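Local coordinates for type IV pilus assembly protein PilF (Thermus thermophilus HB8, PDB 5OIU) that probably hydrolyses ATP as a hexameric AAA+ motor that powers the assembly of type IV pili, at residues 116-124 and 157-165; 29-38 and 49-60. All blocks are in the same frame, centred on the assembly; numbering follows the deposited sequence.

Overall arrangement
Contact 2 comes first along the chain, and both of its segments precede those of contact 1. It joins strands 26-31, 36-42 and 45-52, at one end of the six-stranded antiparallel sheet, to helix 57-67. Contact 1 joins the loop that follows strand 104-111, another strand of that sheet, to helix 155-166, whose other side packs on strands 214-217 and 238-243 of the seven-stranded mixed sheet. The centres lie about 42 Å apart, on opposite sides of the chain's centre, and the nearest atoms are about 26 Å apart, so the two do not touch. This separation fits the two-domain plan of secretion ATPases: contact 1 adjoins the bound ATP, whereas contact 2 belongs to the N-terminal sheet domain.

Contact 1. Residues 116-124 and 157-165. With ATP (adenosine-5'-triphosphate), chain Q.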
loop_
_atom_site.group_PDB
_atom_site.type_symbol
_atom_site.label_atom_id
_atom_site.label_comp_id
_atom_site.label_asym_id
_atom_site.label_seq_id
_atom_site.Cartn_x
_atom_site.Cartn_y
_atom_site.Cartn_z
ATOM N N SER C 116 37.921 9.966 22.042
ATOM C CA SER C 116 39.029 10.705 21.471
ATOM C C SER C 116 38.558 12.080 21.002
ATOM O O SER C 116 37.359 12.343 20.827
ATOM C CB SER C 116 39.641 9.939 20.302
ATOM O OG SER C 116 40.514 10.773 19.557
ATOM N N ASP C 117 39.524 12.967 20.802
ATOM C CA ASP C 117 39.221 14.197 20.104
ATOM C C ASP C 117 38.604 13.872 18.748
ATOM O O ASP C 117 38.755 12.767 18.206
ATOM C CB ASP C 117 40.484 15.040 19.956
ATOM C CG ASP C 117 41.056 15.434 21.295
ATOM O OD1 ASP C 117 40.255 15.469 22.258
ATOM O OD2 ASP C 117 42.282 15.688 21.394
ATOM N N ILE C 118 37.864 14.833 18.217
ATOM C CA ILE C 118 37.259 14.616 16.904
ATOM C C ILE C 118 38.356 14.677 15.844
ATOM O O ILE C 118 39.127 15.652 15.810
ATOM C CB ILE C 118 36.160 15.649 16.646
ATOM C CG1 ILE C 118 35.164 15.642 17.804
ATOM C CG2 ILE C 118 35.428 15.363 15.328
ATOM C CD1 ILE C 118 34.619 17.005 18.127
ATOM N N PRO C 119 38.471 13.671 14.983
ATOM C CA PRO C 119 39.534 13.631 13.980
ATOM C C PRO C 119 39.137 14.328 12.681
ATOM O O PRO C 119 37.969 14.654 12.441
ATOM C CB PRO C 119 39.697 12.132 13.739
ATOM C CG PRO C 119 38.287 11.596 13.910
ATOM C CD PRO C 119 37.554 12.529 14.847
ATOM N N GLU C 120 40.141 14.544 11.839
ATOM C CA GLU C 120 39.874 14.952 10.472
ATOM C C GLU C 120 39.220 13.798 9.721
ATOM O O GLU C 120 39.406 12.627 10.059
ATOM C CB GLU C 120 41.166 15.385 9.779
ATOM C CG GLU C 120 41.786 16.696 10.327
ATOM C CD GLU C 120 40.777 17.848 10.452
ATOM O OE1 GLU C 120 40.012 18.128 9.486
ATOM O OE2 GLU C 120 40.750 18.479 11.535
ATOM N N ILE C 121 38.455 14.130 8.682
ATOM C CA ILE C 121 37.700 13.104 7.979
ATOM C C ILE C 121 38.592 12.025 7.369
ATOM O O ILE C 121 38.099 10.953 7.002
ATOM C CB ILE C 121 36.813 13.737 6.901
ATOM C CG1 ILE C 121 37.650 14.605 5.980
ATOM C CG2 ILE C 121 35.639 14.499 7.520
ATOM C CD1 ILE C 121 36.951 14.825 4.658
ATOM N N GLU C 122 39.896 12.279 7.251
ATOM C CA GLU C 122 40.808 11.334 6.617
ATOM C C GLU C 122 41.228 10.205 7.549
ATOM O O GLU C 122 41.781 9.208 7.071
ATOM C CB GLU C 122 42.047 12.069 6.090
ATOM C CG GLU C 122 41.771 12.929 4.850
ATOM C CD GLU C 122 41.295 14.348 5.185
ATOM O OE1 GLU C 122 40.839 15.053 4.249
ATOM O OE2 GLU C 122 41.375 14.751 6.377
ATOM N N ASP C 123 40.978 10.339 8.853
ATOM C CA ASP C 123 41.201 9.271 9.819
ATOM C C ASP C 123 39.887 8.650 10.294
ATOM O O ASP C 123 39.805 8.154 11.419
ATOM C CB ASP C 123 41.987 9.780 11.029
ATOM C CG ASP C 123 43.204 10.600 10.639
ATOM O OD1 ASP C 123 44.028 10.058 9.877
ATOM O OD2 ASP C 123 43.335 11.774 11.094
ATOM N N LEU C 124 38.844 8.692 9.471
ATOM C CA LEU C 124 37.577 8.086 9.851
ATOM C C LEU C 124 37.484 6.626 9.462
ATOM O O LEU C 124 36.450 6.010 9.726
ATOM C CB LEU C 124 36.404 8.829 9.216
ATOM C CG LEU C 124 35.921 10.070 9.945
ATOM C CD1 LEU C 124 34.857 10.757 9.093
ATOM C CD2 LEU C 124 35.385 9.684 11.284
ATOM N N PHE C 157 30.098 10.861 16.120
ATOM C CA PHE C 157 31.527 11.041 15.913
ATOM C C PHE C 157 31.827 11.329 14.450
ATOM O O PHE C 157 32.611 12.228 14.133
ATOM C CB PHE C 157 32.261 9.796 16.388
ATOM C CG PHE C 157 33.737 9.957 16.524
ATOM C CD1 PHE C 157 34.288 10.496 17.686
ATOM C CD2 PHE C 157 34.592 9.497 15.521
ATOM C CE1 PHE C 157 35.674 10.605 17.844
ATOM C CE2 PHE C 157 35.973 9.595 15.670
ATOM C CZ PHE C 157 36.519 10.153 16.833
ATOM N N THR C 158 31.201 10.580 13.540
ATOM C CA THR C 158 31.352 10.864 12.113
ATOM C C THR C 158 30.813 12.250 11.765
ATOM O O THR C 158 31.463 13.017 11.042
ATOM C CB THR C 158 30.635 9.785 11.296
ATOM O OG1 THR C 158 31.405 8.586 11.349
ATOM C CG2 THR C 158 30.438 10.214 9.833
ATOM N N THR C 159 29.640 12.590 12.302
ATOM C CA THR C 159 28.985 13.858 11.994
ATOM C C THR C 159 29.880 15.047 12.323
ATOM O O THR C 159 30.045 15.962 11.506
ATOM C CB THR C 159 27.672 13.945 12.765
ATOM O OG1 THR C 159 26.721 13.024 12.188
ATOM C CG2 THR C 159 27.142 15.357 12.746
ATOM N N PHE C 160 30.493 15.036 13.513
ATOM C CA PHE C 160 31.280 16.186 13.938
ATOM C C PHE C 160 32.600 16.276 13.195
ATOM O O PHE C 160 33.087 17.384 12.934
ATOM C CB PHE C 160 31.486 16.133 15.436
ATOM C CG PHE C 160 30.342 16.694 16.175
ATOM C CD1 PHE C 160 30.214 18.068 16.328
ATOM C CD2 PHE C 160 29.339 15.867 16.646
ATOM C CE1 PHE C 160 29.120 18.606 16.991
ATOM C CE2 PHE C 160 28.243 16.395 17.312
ATOM C CZ PHE C 160 28.134 17.766 17.488
ATOM N N SER C 161 33.172 15.129 12.826
ATOM C CA SER C 161 34.289 15.127 11.892
ATOM C C SER C 161 33.935 15.858 10.601
ATOM O O SER C 161 34.727 16.661 10.097
ATOM C CB SER C 161 34.695 13.692 11.597
ATOM O OG SER C 161 35.895 13.668 10.868
ATOM N N ILE C 162 32.746 15.587 10.049
ATOM C CA ILE C 162 32.282 16.299 8.860
ATOM C C ILE C 162 32.303 17.806 9.104
ATOM O O ILE C 162 32.973 18.567 8.391
ATOM C CB ILE C 162 30.871 15.825 8.468
ATOM C CG1 ILE C 162 30.883 14.356 8.044
ATOM C CG2 ILE C 162 30.273 16.747 7.396
ATOM C CD1 ILE C 162 29.558 13.884 7.498
ATOM N N LEU C 163 31.563 18.246 10.133
ATOM C CA LEU C 163 31.490 19.659 10.492
ATOM C C LEU C 163 32.877 20.265 10.718
ATOM O O LEU C 163 33.109 21.432 10.388
ATOM C CB LEU C 163 30.617 19.828 11.739
ATOM C CG LEU C 163 29.124 19.456 11.634
ATOM C CD1 LEU C 163 28.365 19.942 12.855
ATOM C CD2 LEU C 163 28.459 19.980 10.348
ATOM N N LYS C 164 33.817 19.481 11.259
ATOM C CA LYS C 164 35.191 19.961 11.390
ATOM C C LYS C 164 35.752 20.400 10.043
ATOM O O LYS C 164 36.445 21.419 9.952
ATOM C CB LYS C 164 36.073 18.881 12.007
ATOM C CG LYS C 164 37.178 19.421 12.887
ATOM C CD LYS C 164 37.877 18.281 13.632
ATOM C CE LYS C 164 39.073 18.773 14.448
ATOM N NZ LYS C 164 39.013 18.245 15.847
ATOM N N ARG C 165 35.443 19.664 8.977
ATOM C CA ARG C 165 35.943 20.054 7.666
ATOM C C ARG C 165 35.160 21.229 7.083
ATOM O O ARG C 165 35.759 22.198 6.622
ATOM C CB ARG C 165 35.904 18.870 6.704
ATOM C CG ARG C 165 36.441 19.199 5.311
ATOM C CD ARG C 165 37.891 19.724 5.328
ATOM N NE ARG C 165 38.771 18.942 6.196
ATOM C CZ ARG C 165 39.407 17.831 5.836
ATOM N NH1 ARG C 165 39.279 17.363 4.607
ATOM N NH2 ARG C 165 40.169 17.182 6.710
HETATM P PG ATP Q . 24.144 7.302 19.848
HETATM O O1G ATP Q . 23.339 6.163 19.231
HETATM O O2G ATP Q . 23.770 8.673 19.327
HETATM O O3G ATP Q . 24.232 7.271 21.353
HETATM P PB ATP Q . 26.404 7.361 18.070
HETATM O O1B ATP Q . 25.828 6.449 17.018
HETATM O O2B ATP Q . 26.416 8.860 17.883
HETATM O O3B ATP Q . 25.701 7.042 19.482
HETATM P PA ATP Q . 28.994 7.924 19.021
HETATM O O1A ATP Q . 29.689 8.920 18.132
HETATM O O2A ATP Q . 28.328 8.424 20.280
HETATM O O3A ATP Q . 27.944 6.956 18.278
HETATM O "O5'" ATP Q . 30.163 6.896 19.404
HETATM C "C5'" ATP Q . 29.951 5.797 20.288
HETATM C "C4'" ATP Q . 31.326 5.366 20.783
HETATM O "O4'" ATP Q . 32.118 4.854 19.705
HETATM C "C3'" ATP Q . 32.062 6.559 21.359
HETATM O "O3'" ATP Q . 32.688 6.056 22.555
HETATM C "C2'" ATP Q . 33.031 6.951 20.247
HETATM O "O2'" ATP Q . 34.210 7.644 20.698
HETATM C "C1'" ATP Q . 33.312 5.616 19.552
HETATM N N9 ATP Q . 33.580 5.755 18.107
HETATM C C8 ATP Q . 32.791 6.425 17.238
HETATM N N7 ATP Q . 33.295 6.363 15.978
HETATM C C5 ATP Q . 34.432 5.650 16.024
HETATM C C6 ATP Q . 35.449 5.217 15.040
HETATM N N6 ATP Q . 35.352 5.553 13.729
HETATM N N1 ATP Q . 36.480 4.474 15.492
HETATM C C2 ATP Q . 36.578 4.136 16.795
HETATM N N3 ATP Q . 35.690 4.493 17.745
HETATM C C4 ATP Q . 34.611 5.241 17.431
#
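The helix that follows the Walker A loop carries Phe-157, Ser-161, Lys-164 and Arg-165 against the loop 116-124. At the nucleotide end, Phe-157 N donates to O1A of ATP (2.8 Å). With CG anti to the backbone N (chi1 -167°), the Phe-157 ring lies between ATP N7, near CD2, and Pro-119, whose CD comes obliquely to CZ at 3.3 Å; Ser-116 O sits at the ring edge. One turn on, Ser-161 OG donates to Pro-119 O (2.8 Å) from above the carbonyl plane, and about a turn further along, Lys-164 NZ hydrogen-bonds Ile-118 O at 2.6 Å. Arg-165 grips Glu-122 end-on: NH1 goes to OE1 (2.8 Å) and NH2 to OE2 (2.7 Å), both on syn lone pairs, with the planes 15° apart. NH2 also takes the anti lone pair of Glu-120 OE1 (2.9 Å), while Ile-121 CG1 covers one guanidinium face. A leucine at Arg-165 would probably leave the two carboxylates without their shared counter-charge and set both free to turn. A backbone amide at the start of the helix on the alpha-phosphate, close behind the P-loop, is characteristic of P-loop NTPases.

Contact 2. Residues 29-38 and 49-60; sequences IEPRQNDVQV and YSTLPKGALNAV
Tyr-49 turns its ring obliquely to Val-38, with CD2 3.8 Å from CG1 and the two side chains running alongside one another in the same direction. The Arg-32 guanidinium has Gln-37 CB over the centre of one face and Glu-30 OE2 at its edge, in a weak salt bridge. Segments 36-38 and 49-52 run antiparallel, their N-to-C directions 164° apart. Val-36 and Leu-52 exchange two backbone bonds, the straighter being Val-36 N to Leu-52 O (2.6 Å, 175° at the hydrogen). Val-38 N binds Ser-50 O at 2.8 Å, and Tyr-49 and Ser-50 together oppose Val-38 in a classic beta bulge. Val-38 O accepts from Tyr-49 N and, on the opposite face of its plane, from Gln-37 NE2 (3.0 Å); the bend of Gln-37 at chi2 (98°) turns the amide back to this carbonyl. On the Val-36 side of the sheet, Leu-57 of the helix brings CD1 to Val-36 CG2 (3.9 Å) and CD2 to Pro-31 CB (3.7 Å), and Val-60 CG1 meets Ile-29 CD1. Main-chain bonds thus fix the strand register, while Leu-57 and Val-60 meet the sheet through apolar carbons, consistent with this first turn of the helix being positioned mainly by burial and shape.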
loop_
_atom_site.group_PDB
_atom_site.type_symbol
_atom_site.label_atom_id
_atom_site.label_comp_id
_atom_site.label_asym_id
_atom_site.label_seq_id
_atom_site.Cartn_x
_atom_site.Cartn_y
_atom_site.Cartn_z
ATOM N N ILE C 29 23.885 -5.149 38.021
ATOM C CA ILE C 29 23.032 -5.060 39.202
ATOM C C ILE C 29 21.943 -6.118 39.050
ATOM O O ILE C 29 20.921 -5.886 38.385
ATOM C CB ILE C 29 22.454 -3.653 39.383
ATOM C CG1 ILE C 29 23.615 -2.659 39.502
ATOM C CG2 ILE C 29 21.576 -3.581 40.628
ATOM C CD1 ILE C 29 23.229 -1.255 39.937
ATOM N N GLU C 30 22.159 -7.291 39.658
ATOM C CA GLU C 30 21.308 -8.460 39.460
ATOM C C GLU C 30 20.420 -8.717 40.664
ATOM O O GLU C 30 20.927 -9.100 41.728
ATOM C CB GLU C 30 22.147 -9.711 39.189
ATOM C CG GLU C 30 23.394 -9.523 38.333
ATOM C CD GLU C 30 23.928 -10.858 37.818
ATOM O OE1 GLU C 30 24.451 -10.905 36.683
ATOM O OE2 GLU C 30 23.811 -11.875 38.554
ATOM N N PRO C 31 19.101 -8.614 40.533
ATOM C CA PRO C 31 18.223 -9.187 41.563
ATOM C C PRO C 31 18.336 -10.710 41.563
ATOM O O PRO C 31 18.326 -11.346 40.512
ATOM C CB PRO C 31 16.826 -8.716 41.139
ATOM C CG PRO C 31 16.932 -8.607 39.660
ATOM C CD PRO C 31 18.346 -8.168 39.352
ATOM N N ARG C 32 18.485 -11.283 42.749
ATOM C CA ARG C 32 18.504 -12.730 42.954
ATOM C C ARG C 32 17.320 -13.121 43.849
ATOM O O ARG C 32 16.411 -12.323 44.099
ATOM C CB ARG C 32 19.857 -13.174 43.531
ATOM C CG ARG C 32 20.967 -13.305 42.476
ATOM C CD ARG C 32 22.379 -13.453 43.073
ATOM N NE ARG C 32 23.419 -13.225 42.061
ATOM C CZ ARG C 32 24.733 -13.269 42.294
ATOM N NH1 ARG C 32 25.596 -13.031 41.305
ATOM N NH2 ARG C 32 25.187 -13.540 43.516
ATOM N N GLN C 33 17.322 -14.362 44.333
ATOM C CA GLN C 33 16.166 -14.843 45.088
ATOM C C GLN C 33 16.023 -14.113 46.419
ATOM O O GLN C 33 14.923 -13.672 46.777
ATOM C CB GLN C 33 16.279 -16.346 45.313
ATOM C CG GLN C 33 15.035 -17.006 45.851
ATOM C CD GLN C 33 15.208 -18.507 45.919
ATOM O OE1 GLN C 33 16.242 -18.994 46.385
ATOM N NE2 GLN C 33 14.217 -19.251 45.423
ATOM N N ASN C 34 17.130 -13.944 47.149
ATOM C CA ASN C 34 17.093 -13.354 48.480
ATOM C C ASN C 34 17.894 -12.066 48.637
ATOM O O ASN C 34 17.846 -11.463 49.715
ATOM C CB ASN C 34 17.558 -14.395 49.497
ATOM C CG ASN C 34 16.643 -15.584 49.508
ATOM O OD1 ASN C 34 17.047 -16.707 49.191
ATOM N ND2 ASN C 34 15.370 -15.331 49.809
ATOM N N ASP C 35 18.585 -11.606 47.592
ATOM C CA ASP C 35 19.334 -10.360 47.639
ATOM C C ASP C 35 19.486 -9.804 46.223
ATOM O O ASP C 35 19.059 -10.410 45.237
ATOM C CB ASP C 35 20.703 -10.576 48.294
ATOM C CG ASP C 35 21.549 -11.593 47.555
ATOM O OD1 ASP C 35 20.973 -12.504 46.914
ATOM O OD2 ASP C 35 22.793 -11.481 47.611
ATOM N N VAL C 36 20.092 -8.628 46.131
ATOM C CA VAL C 36 20.578 -8.092 44.867
ATOM C C VAL C 36 22.098 -8.090 44.944
ATOM O O VAL C 36 22.681 -7.544 45.891
ATOM C CB VAL C 36 20.037 -6.683 44.583
ATOM C CG1 VAL C 36 20.646 -6.170 43.328
ATOM C CG2 VAL C 36 18.533 -6.698 44.468
ATOM N N GLN C 37 22.737 -8.727 43.973
ATOM C CA GLN C 37 24.184 -8.753 43.889
ATOM C C GLN C 37 24.642 -7.738 42.853
ATOM O O GLN C 37 24.018 -7.582 41.797
ATOM C CB GLN C 37 24.699 -10.153 43.535
ATOM C CG GLN C 37 26.134 -10.170 42.981
ATOM C CD GLN C 37 27.197 -10.517 44.028
ATOM O OE1 GLN C 37 27.333 -11.678 44.424
ATOM N NE2 GLN C 37 27.955 -9.506 44.473
ATOM N N VAL C 38 25.715 -7.026 43.183
ATOM C CA VAL C 38 26.373 -6.095 42.278
ATOM C C VAL C 38 27.703 -6.712 41.884
ATOM O O VAL C 38 28.485 -7.115 42.751
ATOM C CB VAL C 38 26.562 -4.718 42.938
ATOM C CG1 VAL C 38 27.346 -3.757 42.043
ATOM C CG2 VAL C 38 25.219 -4.141 43.292
ATOM N N TYR C 49 31.257 -7.330 43.817
ATOM C CA TYR C 49 31.520 -6.047 44.465
ATOM C C TYR C 49 30.821 -5.936 45.821
ATOM O O TYR C 49 31.466 -5.677 46.844
ATOM C CB TYR C 49 31.060 -4.897 43.559
ATOM C CG TYR C 49 31.187 -3.529 44.197
ATOM C CD1 TYR C 49 32.436 -3.020 44.535
ATOM C CD2 TYR C 49 30.074 -2.742 44.454
ATOM C CE1 TYR C 49 32.574 -1.764 45.104
ATOM C CE2 TYR C 49 30.206 -1.476 45.029
ATOM C CZ TYR C 49 31.463 -1.004 45.355
ATOM O OH TYR C 49 31.644 0.229 45.937
ATOM N N SER C 50 29.496 -6.115 45.829
ATOM C CA SER C 50 28.643 -5.833 46.978
ATOM C C SER C 50 27.290 -6.512 46.775
ATOM O O SER C 50 26.938 -6.908 45.661
ATOM C CB SER C 50 28.483 -4.320 47.177
ATOM O OG SER C 50 27.238 -4.004 47.766
ATOM N N THR C 51 26.543 -6.662 47.872
ATOM C CA THR C 51 25.167 -7.136 47.823
ATOM C C THR C 51 24.253 -6.136 48.508
ATOM O O THR C 51 24.662 -5.381 49.391
ATOM C CB THR C 51 24.957 -8.493 48.498
ATOM O OG1 THR C 51 24.943 -8.299 49.913
ATOM C CG2 THR C 51 26.027 -9.503 48.109
ATOM N N LEU C 52 22.990 -6.169 48.097
ATOM C CA LEU C 52 21.943 -5.258 48.504
ATOM C C LEU C 52 20.709 -6.064 48.873
ATOM O O LEU C 52 20.441 -7.095 48.245
ATOM C CB LEU C 52 21.588 -4.292 47.368
ATOM C CG LEU C 52 21.965 -2.828 47.536
ATOM C CD1 LEU C 52 23.470 -2.669 47.712
ATOM C CD2 LEU C 52 21.460 -2.049 46.328
ATOM N N PRO C 53 19.949 -5.636 49.880
ATOM C CA PRO C 53 18.689 -6.323 50.184
ATOM C C PRO C 53 17.663 -6.051 49.099
ATOM O O PRO C 53 17.607 -4.953 48.538
ATOM C CB PRO C 53 18.270 -5.721 51.529
ATOM C CG PRO C 53 18.956 -4.411 51.570
ATOM C CD PRO C 53 20.256 -4.591 50.863
ATOM N N LYS C 54 16.849 -7.068 48.802
ATOM C CA LYS C 54 15.955 -7.006 47.652
ATOM C C LYS C 54 14.983 -5.833 47.706
ATOM O O LYS C 54 14.506 -5.392 46.655
ATOM C CB LYS C 54 15.188 -8.321 47.523
ATOM C CG LYS C 54 14.560 -8.512 46.155
ATOM C CD LYS C 54 14.630 -9.966 45.730
ATOM C CE LYS C 54 13.716 -10.207 44.540
ATOM N NZ LYS C 54 13.029 -11.519 44.706
ATOM N N GLY C 55 14.681 -5.304 48.892
ATOM C CA GLY C 55 13.869 -4.096 48.945
ATOM C C GLY C 55 14.515 -2.873 48.313
ATOM O O GLY C 55 13.804 -1.951 47.900
ATOM N N ALA C 56 15.846 -2.848 48.215
ATOM C CA ALA C 56 16.547 -1.702 47.646
ATOM C C ALA C 56 16.429 -1.628 46.129
ATOM O O ALA C 56 16.730 -0.572 45.557
ATOM C CB ALA C 56 18.024 -1.750 48.033
ATOM N N LEU C 57 15.971 -2.711 45.482
ATOM C CA LEU C 57 16.130 -2.870 44.037
ATOM C C LEU C 57 15.432 -1.766 43.261
ATOM O O LEU C 57 16.043 -1.122 42.405
ATOM C CB LEU C 57 15.605 -4.235 43.586
ATOM C CG LEU C 57 15.605 -4.452 42.069
ATOM C CD1 LEU C 57 17.033 -4.624 41.571
ATOM C CD2 LEU C 57 14.764 -5.652 41.676
ATOM N N ASN C 58 14.146 -1.538 43.526
ATOM C CA ASN C 58 13.417 -0.573 42.710
ATOM C C ASN C 58 13.986 0.838 42.866
ATOM O O ASN C 58 14.121 1.571 41.877
ATOM C CB ASN C 58 11.929 -0.629 43.045
ATOM C CG ASN C 58 11.268 -1.889 42.506
ATOM O OD1 ASN C 58 11.275 -2.139 41.298
ATOM N ND2 ASN C 58 10.718 -2.704 43.400
ATOM N N ALA C 59 14.374 1.220 44.087
ATOM C CA ALA C 59 15.016 2.519 44.291
ATOM C C ALA C 59 16.289 2.646 43.462
ATOM O O ALA C 59 16.497 3.648 42.768
ATOM C CB ALA C 59 15.330 2.719 45.770
ATOM N N VAL C 60 17.162 1.638 43.533
ATOM C CA VAL C 60 18.400 1.654 42.758
ATOM C C VAL C 60 18.094 1.722 41.264
ATOM O O VAL C 60 18.654 2.553 40.533
ATOM C CB VAL C 60 19.258 0.427 43.117
ATOM C CG1 VAL C 60 20.257 0.107 42.018
ATOM C CG2 VAL C 60 19.985 0.677 44.412
#